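Sphingomyelinase-c (Listeria ivanovii, PDB 1ZWX) belongs to the endonuclease/exonuclease/phosphatase family of the DNase I-like clan, whose members share a core of two beta-sheets with helices packed outside. Local coordinates at residues Asn17-Ser22 and Pro27-Met32; Phe133-Ile138 and Pro144-Gly149; Ala225-Thr230 and Glu237-Ala242. All coordinates share one frame; numbering follows the deposited sequence.

Contact 1: Asn17-Ser22 and Pro27-Met32; sequences NVYLFS and PNWGQM
Gln31 reaches back from the start of helix 31-39 to the chain leaving strand 12-20, and its NE2 donates to Phe21 O at 2.9 Å. The bond is nearly straight (163°), and the acceptor lies close to the plane of the Gln31 amide, yet the donor stands well above the Phe21 carbonyl plane. The chain is bent by its second torsion (chi2 97°, about CB-CG), which turns the amide toward Phe21 O. NE2 also bonds to Tyr26 O, while OE1 takes a weak bond from Trp29 N, so that both ends of the amide are engaged and its flip is fixed. Leu20 packs beside it, CD2 lying 3.6 Å from Gln31 O. Tyr19 swings out with CG opposite the backbone N and directs its edge at the face of Trp29. The two planes meet at 61°, and Tyr19 OH sits over the indole, 4.0 Å from Trp29 CE2. The Tyr19 ring also presents CE1 to the face of Phe21. The chemistry is divided: a buried amide ties backbone to backbone across the loop after the first strand of a beta-alpha-beta unit, whereas the partly exposed edge-to-face pair, also touched by Met234, adds aromatic packing.

Contact 2: Phe133-Ile138 and Pro144-Gly149; sequences FAYVKI and PYHIIG
A beta hairpin of strands 132-140 and 143-151 provides this contact, the two strands running antiparallel at 167°, with their axes 4.8 Å apart at the closest. Ala134 with Gly149, Val136 with Ile147 and Ile138 with Tyr145 are the hydrogen-bonded pairs, each closed by two N-H to O bonds; Val136 N to Ile147 O, at 2.9 Å, is typical. Tyr135 with Ile148 and Lys137 with His146 are the non-hydrogen-bonded pairs between them.

The face bearing Tyr135 and His146 has the distinctive side-chain bond. Both side chains run alongside each other in the same direction, rim to rim, and Tyr135 OH comes in at the edge of the imidazole to a short 2.6 Å bond with His146 ND1, in which either could donate. His146 NE2 is bonded to Glu188, so the imidazole is held at both nitrogens and its rotation is fixed. The extended Lys137 chain runs past the same ring, CG 3.7 Å from His146 CE1, and ends its apolar run with CE 3.6 Å from Pro144 CB. Ile148 CG1 meets the edge of the Tyr135 ring, while its CG2 branch lies 3.9 Å from Phe133 CD2; helix 161-182 covers this part through Phe178.

On the reverse face Val136 CG2 rests 3.9 Å from Ile147 CB, and Ile138 CG1, placed between backbone N and carbonyl carbon (chi1 62°), meets Tyr145 CB at 3.8 Å. Strands 111-118 and 189-193 continue the sheet beyond the hairpin, which belongs to one of the two central sheets of the DNase I-like fold.

Contact 3: Ala225-Thr230 and Glu237-Ala242; sequences ATWDPT and ESYPKA
A single water joins Pro229 and Pro240, donating to Pro229 O at 2.6 Å and to Pro240 O at 2.7 Å. It bridges two backbone carbonyls in the absence of a direct hydrogen bond between the segments. Within segment 225-230, Asp228 OD1 accepts from both Thr230 OG1 (2.7 Å) and Thr230 N, which approach from the same face of the carboxylate; this Asx turn holds the backbone around Pro229. The Pro229 ring presses against the turn Tyr239-Ala242, a type I turn, with CB 3.1 Å from Tyr239 O and CG 3.3 Å from Ala242 O. Next to it, with its first torsion extended (chi1 -171°), the indole of Trp227 reaches across; the far rim of its six-membered ring does the touching. Ala242 CB meets that rim in the ring plane, 3.7 Å from Trp227 CH2, while Tyr239 CB lies 3.9 Å from the same carbon. The Tyr239 ring stands oblique to the indole, its plane turned by 58°. Leu235 of helix 233-238, which lies between the two segments in the chain, packs on both Trp227 and Pro229; Glu237, on the last turn of that helix, touches Tyr283 and Tyr285 of strand 281-285.

Overall arrangement
Contact 2 is the buried one, a strand pair within one of the two six-stranded sheets, and backbone bonding dominates it. Contact 1 is partly buried and belongs to the other sheet, where strand 12-20 hands over to a helix; there its hydrogen bond comes from a side-chain amide, not a backbone ladder. Contact 3 lies at the surface, in the loop before helix 233-238 and the end of that helix with the turn after it, and relies on apolar packing and a bridging water. Contacts 1 and 3 are neighbours, centres about 17 Å apart: Trp29 CH2 packs 4.2 Å from Glu237 CG. Contact 2 lies on the opposite side of the chain's centre from both.

Contact 1: Asn17-Ser22 and Pro27-Met32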
loop_
_atom_site.group_PDB
_atom_site.type_symbol
_atom_site.label_atom_id
_atom_site.label_comp_id
_atom_site.label_asym_id
_atom_site.label_seq_id
_atom_site.Cartn_x
_atom_site.Cartn_y
_atom_site.Cartn_z
ATOM N N ASN A 17 -4.116 1.939 -1.299
ATOM C CA ASN A 17 -4.869 1.099 -0.412
ATOM C C ASN A 17 -6.291 1.128 -0.981
ATOM O O ASN A 17 -6.982 2.140 -0.893
ATOM C CB ASN A 17 -4.805 1.696 1.020
ATOM C CG ASN A 17 -5.559 0.860 2.017
ATOM O OD1 ASN A 17 -6.520 0.167 1.642
ATOM N ND2 ASN A 17 -5.133 0.890 3.286
ATOM N N VAL A 18 -6.684 0.030 -1.617
ATOM C CA VAL A 18 -7.916 -0.005 -2.409
ATOM C C VAL A 18 -9.164 -0.465 -1.607
ATOM O O VAL A 18 -10.267 -0.524 -2.160
ATOM C CB VAL A 18 -7.757 -0.900 -3.674
ATOM C CG1 VAL A 18 -6.716 -0.262 -4.649
ATOM C CG2 VAL A 18 -7.339 -2.284 -3.311
ATOM N N TYR A 19 -8.985 -0.786 -0.329
ATOM C CA TYR A 19 -10.144 -1.082 0.522
ATOM C C TYR A 19 -11.093 -2.113 -0.109
ATOM O O TYR A 19 -12.262 -1.793 -0.384
ATOM C CB TYR A 19 -10.892 0.223 0.776
ATOM C CG TYR A 19 -12.063 0.130 1.738
ATOM C CD1 TYR A 19 -11.950 -0.571 2.928
ATOM C CD2 TYR A 19 -13.242 0.801 1.481
ATOM C CE1 TYR A 19 -13.006 -0.650 3.839
ATOM C CE2 TYR A 19 -14.310 0.756 2.397
ATOM C CZ TYR A 19 -14.175 0.031 3.577
ATOM O OH TYR A 19 -15.231 -0.045 4.497
ATOM N N LEU A 20 -10.594 -3.333 -0.326
ATOM C CA LEU A 20 -11.392 -4.478 -0.803
ATOM C C LEU A 20 -11.519 -5.516 0.304
ATOM O O LEU A 20 -10.865 -6.568 0.324
ATOM C CB LEU A 20 -10.834 -5.091 -2.104
ATOM C CG LEU A 20 -10.747 -4.125 -3.320
ATOM C CD1 LEU A 20 -10.003 -4.815 -4.476
ATOM C CD2 LEU A 20 -12.091 -3.471 -3.843
ATOM N N PHE A 21 -12.377 -5.183 1.263
ATOM C CA PHE A 21 -12.639 -6.092 2.377
ATOM C C PHE A 21 -13.369 -7.345 1.941
ATOM O O PHE A 21 -14.045 -7.360 0.905
ATOM C CB PHE A 21 -13.436 -5.349 3.441
ATOM C CG PHE A 21 -12.576 -4.546 4.400
ATOM C CD1 PHE A 21 -11.279 -4.119 4.043
ATOM C CD2 PHE A 21 -13.075 -4.198 5.673
ATOM C CE1 PHE A 21 -10.490 -3.357 4.954
ATOM C CE2 PHE A 21 -12.298 -3.460 6.579
ATOM C CZ PHE A 21 -10.999 -3.022 6.204
ATOM N N SER A 22 -13.217 -8.403 2.732
ATOM C CA SER A 22 -13.939 -9.665 2.525
ATOM C C SER A 22 -15.439 -9.445 2.272
ATOM O O SER A 22 -16.096 -8.825 3.082
ATOM C CB SER A 22 -13.786 -10.536 3.769
ATOM O OG SER A 22 -14.804 -11.516 3.824
ATOM N N PRO A 27 -20.383 -7.653 2.668
ATOM C CA PRO A 27 -20.876 -7.861 1.308
ATOM C C PRO A 27 -21.247 -6.631 0.451
ATOM O O PRO A 27 -21.256 -6.754 -0.790
ATOM C CB PRO A 27 -22.124 -8.736 1.505
ATOM C CG PRO A 27 -22.526 -8.522 2.880
ATOM C CD PRO A 27 -21.262 -8.308 3.651
ATOM N N ASN A 28 -21.502 -5.485 1.066
ATOM C CA ASN A 28 -22.157 -4.381 0.304
ATOM C C ASN A 28 -21.345 -3.108 0.178
ATOM O O ASN A 28 -21.858 -1.989 0.311
ATOM C CB ASN A 28 -23.568 -4.098 0.868
ATOM C CG ASN A 28 -24.487 -5.273 0.681
ATOM O OD1 ASN A 28 -25.023 -5.814 1.654
ATOM N ND2 ASN A 28 -24.642 -5.709 -0.559
ATOM N N TRP A 29 -20.056 -3.284 -0.101
ATOM C CA TRP A 29 -19.179 -2.135 -0.230
ATOM C C TRP A 29 -18.633 -1.912 -1.655
ATOM O O TRP A 29 -17.615 -1.233 -1.851
ATOM C CB TRP A 29 -18.074 -2.206 0.824
ATOM C CG TRP A 29 -18.557 -1.652 2.141
ATOM C CD1 TRP A 29 -18.992 -2.361 3.226
ATOM C CD2 TRP A 29 -18.687 -0.270 2.481
ATOM N NE1 TRP A 29 -19.363 -1.502 4.236
ATOM C CE2 TRP A 29 -19.171 -0.210 3.814
ATOM C CE3 TRP A 29 -18.399 0.925 1.810
ATOM C CZ2 TRP A 29 -19.399 1.002 4.477
ATOM C CZ3 TRP A 29 -18.619 2.133 2.468
ATOM C CH2 TRP A 29 -19.120 2.162 3.794
ATOM N N GLY A 30 -19.304 -2.500 -2.642
ATOM C CA GLY A 30 -18.960 -2.245 -4.030
ATOM C C GLY A 30 -17.641 -2.847 -4.494
ATOM O O GLY A 30 -17.098 -2.381 -5.492
ATOM N N GLN A 31 -17.139 -3.872 -3.782
ATOM C CA GLN A 31 -15.807 -4.454 -4.035
ATOM C C GLN A 31 -15.615 -4.918 -5.487
ATOM O O GLN A 31 -14.620 -4.564 -6.141
ATOM C CB GLN A 31 -15.502 -5.618 -3.053
ATOM C CG GLN A 31 -15.375 -5.146 -1.567
ATOM C CD GLN A 31 -16.654 -5.334 -0.756
ATOM O OE1 GLN A 31 -17.722 -4.887 -1.171
ATOM N NE2 GLN A 31 -16.537 -5.949 0.448
ATOM N N MET A 32 -16.547 -5.722 -5.993
ATOM C CA MET A 32 -16.418 -6.214 -7.371
ATOM C C MET A 32 -16.438 -5.106 -8.427
ATOM O O MET A 32 -15.693 -5.154 -9.412
ATOM C CB MET A 32 -17.494 -7.260 -7.685
ATOM C CG MET A 32 -17.409 -8.489 -6.811
ATOM S SD MET A 32 -15.901 -9.467 -6.970
ATOM C CE MET A 32 -15.829 -10.006 -8.676
#

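Contact 2: Phe133-Ile138 and Pro144-Gly149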
loop_
_atom_site.group_PDB
_atom_site.type_symbol
_atom_site.label_atom_id
_atom_site.label_comp_id
_atom_site.label_asym_id
_atom_site.label_seq_id
_atom_site.Cartn_x
_atom_site.Cartn_y
_atom_site.Cartn_z
ATOM N N PHE A 133 5.015 -7.816 4.087
ATOM C CA PHE A 133 5.427 -7.027 2.948
ATOM C C PHE A 133 5.847 -7.945 1.801
ATOM O O PHE A 133 6.188 -9.106 2.029
ATOM C CB PHE A 133 6.563 -6.024 3.309
ATOM C CG PHE A 133 7.785 -6.659 3.910
ATOM C CD1 PHE A 133 7.896 -6.808 5.297
ATOM C CD2 PHE A 133 8.886 -7.014 3.102
ATOM C CE1 PHE A 133 9.059 -7.381 5.872
ATOM C CE2 PHE A 133 10.038 -7.553 3.660
ATOM C CZ PHE A 133 10.119 -7.754 5.052
ATOM N N ALA A 134 5.762 -7.404 0.589
ATOM C CA ALA A 134 6.236 -8.065 -0.636
ATOM C C ALA A 134 7.486 -7.327 -1.110
ATOM O O ALA A 134 7.542 -6.099 -1.078
ATOM C CB ALA A 134 5.152 -7.979 -1.738
ATOM N N TYR A 135 8.472 -8.094 -1.572
ATOM C CA TYR A 135 9.688 -7.496 -2.113
ATOM C C TYR A 135 9.737 -7.921 -3.581
ATOM O O TYR A 135 9.529 -9.086 -3.872
ATOM C CB TYR A 135 10.904 -8.088 -1.395
ATOM C CG TYR A 135 12.206 -7.855 -2.139
ATOM C CD1 TYR A 135 12.846 -6.600 -2.090
ATOM C CD2 TYR A 135 12.770 -8.871 -2.939
ATOM C CE1 TYR A 135 14.070 -6.372 -2.808
ATOM C CE2 TYR A 135 13.958 -8.647 -3.661
ATOM C CZ TYR A 135 14.603 -7.409 -3.570
ATOM O OH TYR A 135 15.777 -7.181 -4.275
ATOM N N VAL A 136 10.013 -6.973 -4.456
ATOM C CA VAL A 136 10.374 -7.314 -5.836
ATOM C C VAL A 136 11.686 -6.645 -6.258
ATOM O O VAL A 136 11.971 -5.520 -5.855
ATOM C CB VAL A 136 9.240 -6.985 -6.867
ATOM C CG1 VAL A 136 7.953 -7.708 -6.525
ATOM C CG2 VAL A 136 8.987 -5.496 -7.034
ATOM N N LYS A 137 12.448 -7.339 -7.099
ATOM C CA LYS A 137 13.499 -6.706 -7.905
ATOM C C LYS A 137 13.024 -6.709 -9.389
ATOM O O LYS A 137 12.714 -7.741 -9.900
ATOM C CB LYS A 137 14.820 -7.457 -7.770
ATOM C CG LYS A 137 15.983 -6.750 -8.592
ATOM C CD LYS A 137 17.256 -7.621 -8.624
ATOM C CE LYS A 137 18.467 -6.889 -9.309
ATOM N NZ LYS A 137 19.637 -7.856 -9.300
ATOM N N ILE A 138 12.873 -5.538 -9.997
ATOM C CA ILE A 138 12.486 -5.446 -11.398
ATOM C C ILE A 138 13.697 -4.952 -12.194
ATOM O O ILE A 138 14.586 -4.289 -11.642
ATOM C CB ILE A 138 11.271 -4.481 -11.661
ATOM C CG1 ILE A 138 11.577 -3.048 -11.274
ATOM C CG2 ILE A 138 9.966 -4.950 -10.899
ATOM C CD1 ILE A 138 11.210 -2.052 -12.358
ATOM N N PRO A 144 18.356 -2.084 -12.440
ATOM C CA PRO A 144 17.564 -2.680 -11.360
ATOM C C PRO A 144 16.861 -1.667 -10.453
ATOM O O PRO A 144 17.382 -0.543 -10.178
ATOM C CB PRO A 144 18.592 -3.484 -10.584
ATOM C CG PRO A 144 19.940 -2.730 -10.829
ATOM C CD PRO A 144 19.783 -1.908 -12.076
ATOM N N TYR A 145 15.674 -2.061 -9.987
ATOM C CA TYR A 145 14.892 -1.242 -9.052
ATOM C C TYR A 145 14.306 -2.202 -8.041
ATOM O O TYR A 145 13.872 -3.297 -8.403
ATOM C CB TYR A 145 13.791 -0.424 -9.736
ATOM C CG TYR A 145 14.289 0.604 -10.717
ATOM C CD1 TYR A 145 14.395 1.936 -10.375
ATOM C CD2 TYR A 145 14.654 0.226 -12.019
ATOM C CE1 TYR A 145 14.872 2.899 -11.308
ATOM C CE2 TYR A 145 15.122 1.160 -12.939
ATOM C CZ TYR A 145 15.223 2.477 -12.596
ATOM O OH TYR A 145 15.686 3.363 -13.541
ATOM N N HIS A 146 14.391 -1.827 -6.758
ATOM C CA HIS A 146 13.945 -2.687 -5.651
ATOM C C HIS A 146 12.743 -1.995 -5.003
ATOM O O HIS A 146 12.775 -0.783 -4.732
ATOM C CB HIS A 146 15.077 -2.940 -4.631
ATOM C CG HIS A 146 16.327 -3.511 -5.245
ATOM N ND1 HIS A 146 16.634 -4.848 -5.175
ATOM C CD2 HIS A 146 17.328 -2.927 -5.955
ATOM C CE1 HIS A 146 17.784 -5.069 -5.803
ATOM N NE2 HIS A 146 18.233 -3.917 -6.265
ATOM N N ILE A 147 11.655 -2.752 -4.812
ATOM C CA ILE A 147 10.412 -2.147 -4.304
ATOM C C ILE A 147 9.887 -3.049 -3.206
ATOM O O ILE A 147 9.764 -4.267 -3.400
ATOM C CB ILE A 147 9.302 -1.973 -5.378
ATOM C CG1 ILE A 147 9.743 -1.008 -6.483
ATOM C CG2 ILE A 147 8.003 -1.451 -4.738
ATOM C CD1 ILE A 147 10.369 -1.771 -7.702
ATOM N N ILE A 148 9.644 -2.436 -2.045
ATOM C CA ILE A 148 8.985 -3.110 -0.930
ATOM C C ILE A 148 7.629 -2.433 -0.759
ATOM O O ILE A 148 7.550 -1.198 -0.596
ATOM C CB ILE A 148 9.857 -3.063 0.346
ATOM C CG1 ILE A 148 11.058 -3.996 0.132
ATOM C CG2 ILE A 148 9.007 -3.426 1.617
ATOM C CD1 ILE A 148 12.109 -3.954 1.224
ATOM N N GLY A 149 6.571 -3.246 -0.864
ATOM C CA GLY A 149 5.182 -2.784 -0.698
ATOM C C GLY A 149 4.680 -3.392 0.615
ATOM O O GLY A 149 4.944 -4.555 0.911
#

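Contact 3: Ala225-Thr230 and Glu237-Ala242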
loop_
_atom_site.group_PDB
_atom_site.type_symbol
_atom_site.label_atom_id
_atom_site.label_comp_id
_atom_site.label_asym_id
_atom_site.label_seq_id
_atom_site.Cartn_x
_atom_site.Cartn_y
_atom_site.Cartn_z
ATOM N N ALA A 225 -4.330 14.910 3.294
ATOM C CA ALA A 225 -4.735 13.753 4.080
ATOM C C ALA A 225 -5.043 12.657 3.092
ATOM O O ALA A 225 -5.790 12.868 2.144
ATOM C CB ALA A 225 -5.978 14.076 4.929
ATOM N N THR A 226 -4.440 11.498 3.286
ATOM C CA THR A 226 -4.726 10.347 2.445
ATOM C C THR A 226 -5.942 9.570 2.961
ATOM O O THR A 226 -6.513 8.760 2.233
ATOM C CB THR A 226 -3.513 9.408 2.344
ATOM O OG1 THR A 226 -3.277 8.752 3.611
ATOM C CG2 THR A 226 -2.265 10.210 1.902
ATOM N N TRP A 227 -6.316 9.830 4.222
ATOM C CA TRP A 227 -7.480 9.194 4.849
ATOM C C TRP A 227 -8.273 10.377 5.398
ATOM O O TRP A 227 -7.894 10.967 6.415
ATOM C CB TRP A 227 -7.034 8.201 5.933
ATOM C CG TRP A 227 -8.150 7.353 6.480
ATOM C CD1 TRP A 227 -8.627 6.179 5.973
ATOM C CD2 TRP A 227 -8.925 7.632 7.657
ATOM N NE1 TRP A 227 -9.668 5.709 6.761
ATOM C CE2 TRP A 227 -9.873 6.592 7.793
ATOM C CE3 TRP A 227 -8.932 8.688 8.582
ATOM C CZ2 TRP A 227 -10.819 6.559 8.852
ATOM C CZ3 TRP A 227 -9.875 8.663 9.629
ATOM C CH2 TRP A 227 -10.801 7.608 9.747
ATOM N N ASP A 228 -9.318 10.760 4.676
ATOM C CA ASP A 228 -10.014 12.030 4.938
ATOM C C ASP A 228 -11.536 11.911 5.046
ATOM O O ASP A 228 -12.235 11.986 4.033
ATOM C CB ASP A 228 -9.680 13.054 3.850
ATOM C CG ASP A 228 -9.895 14.475 4.312
ATOM O OD1 ASP A 228 -10.676 14.717 5.268
ATOM O OD2 ASP A 228 -9.291 15.367 3.719
ATOM N N PRO A 229 -12.062 11.731 6.278
ATOM C CA PRO A 229 -13.539 11.740 6.430
ATOM C C PRO A 229 -14.240 13.071 6.059
ATOM O O PRO A 229 -15.472 13.097 5.921
ATOM C CB PRO A 229 -13.742 11.420 7.921
ATOM C CG PRO A 229 -12.445 10.791 8.376
ATOM C CD PRO A 229 -11.379 11.483 7.562
ATOM N N THR A 230 -13.494 14.165 5.893
ATOM C CA THR A 230 -14.136 15.415 5.498
ATOM C C THR A 230 -14.411 15.502 3.998
ATOM O O THR A 230 -15.257 16.285 3.594
ATOM C CB THR A 230 -13.414 16.709 6.026
ATOM O OG1 THR A 230 -12.196 16.952 5.307
ATOM C CG2 THR A 230 -13.111 16.617 7.476
ATOM N N GLU A 237 -19.786 8.073 5.481
ATOM C CA GLU A 237 -20.673 7.036 5.971
ATOM C C GLU A 237 -20.116 6.372 7.250
ATOM O O GLU A 237 -20.788 6.360 8.282
ATOM C CB GLU A 237 -20.940 6.012 4.844
ATOM C CG GLU A 237 -22.036 4.954 5.104
ATOM C CD GLU A 237 -23.384 5.526 5.613
ATOM O OE1 GLU A 237 -24.113 4.794 6.312
ATOM O OE2 GLU A 237 -23.718 6.697 5.335
ATOM N N SER A 238 -18.880 5.884 7.203
ATOM C CA SER A 238 -18.370 5.014 8.265
ATOM C C SER A 238 -17.656 5.679 9.441
ATOM O O SER A 238 -17.765 5.198 10.580
ATOM C CB SER A 238 -17.480 3.935 7.660
ATOM O OG SER A 238 -16.419 4.534 6.936
ATOM N N TYR A 239 -16.892 6.742 9.172
ATOM C CA TYR A 239 -16.174 7.469 10.216
ATOM C C TYR A 239 -16.287 8.978 10.064
ATOM O O TYR A 239 -15.260 9.656 10.040
ATOM C CB TYR A 239 -14.682 7.087 10.230
ATOM C CG TYR A 239 -14.449 5.619 10.482
ATOM C CD1 TYR A 239 -14.401 4.728 9.435
ATOM C CD2 TYR A 239 -14.304 5.127 11.784
ATOM C CE1 TYR A 239 -14.197 3.369 9.651
ATOM C CE2 TYR A 239 -14.100 3.770 12.005
ATOM C CZ TYR A 239 -14.040 2.906 10.931
ATOM O OH TYR A 239 -13.845 1.559 11.150
ATOM N N PRO A 240 -17.528 9.522 10.028
ATOM C CA PRO A 240 -17.706 10.939 9.665
ATOM C C PRO A 240 -17.050 11.904 10.663
ATOM O O PRO A 240 -16.681 13.037 10.309
ATOM C CB PRO A 240 -19.235 11.117 9.672
ATOM C CG PRO A 240 -19.742 10.054 10.593
ATOM C CD PRO A 240 -18.811 8.882 10.388
ATOM N N LYS A 241 -16.880 11.450 11.897
ATOM C CA LYS A 241 -16.377 12.312 12.950
ATOM C C LYS A 241 -14.868 12.253 13.155
ATOM O O LYS A 241 -14.314 13.122 13.818
ATOM C CB LYS A 241 -17.096 12.002 14.271
ATOM C CG LYS A 241 -18.605 12.280 14.265
ATOM C CD LYS A 241 -18.916 13.779 14.076
ATOM C CE LYS A 241 -19.077 14.164 12.591
ATOM N NZ LYS A 241 -18.805 15.621 12.327
ATOM N N ALA A 242 -14.205 11.232 12.605
ATOM C CA ALA A 242 -12.764 11.022 12.853
ATOM C C ALA A 242 -11.904 12.101 12.179
ATOM O O ALA A 242 -12.282 12.646 11.144
ATOM C CB ALA A 242 -12.350 9.607 12.413
HETATM O O HOH W 1 -17.271 13.750 7.729
#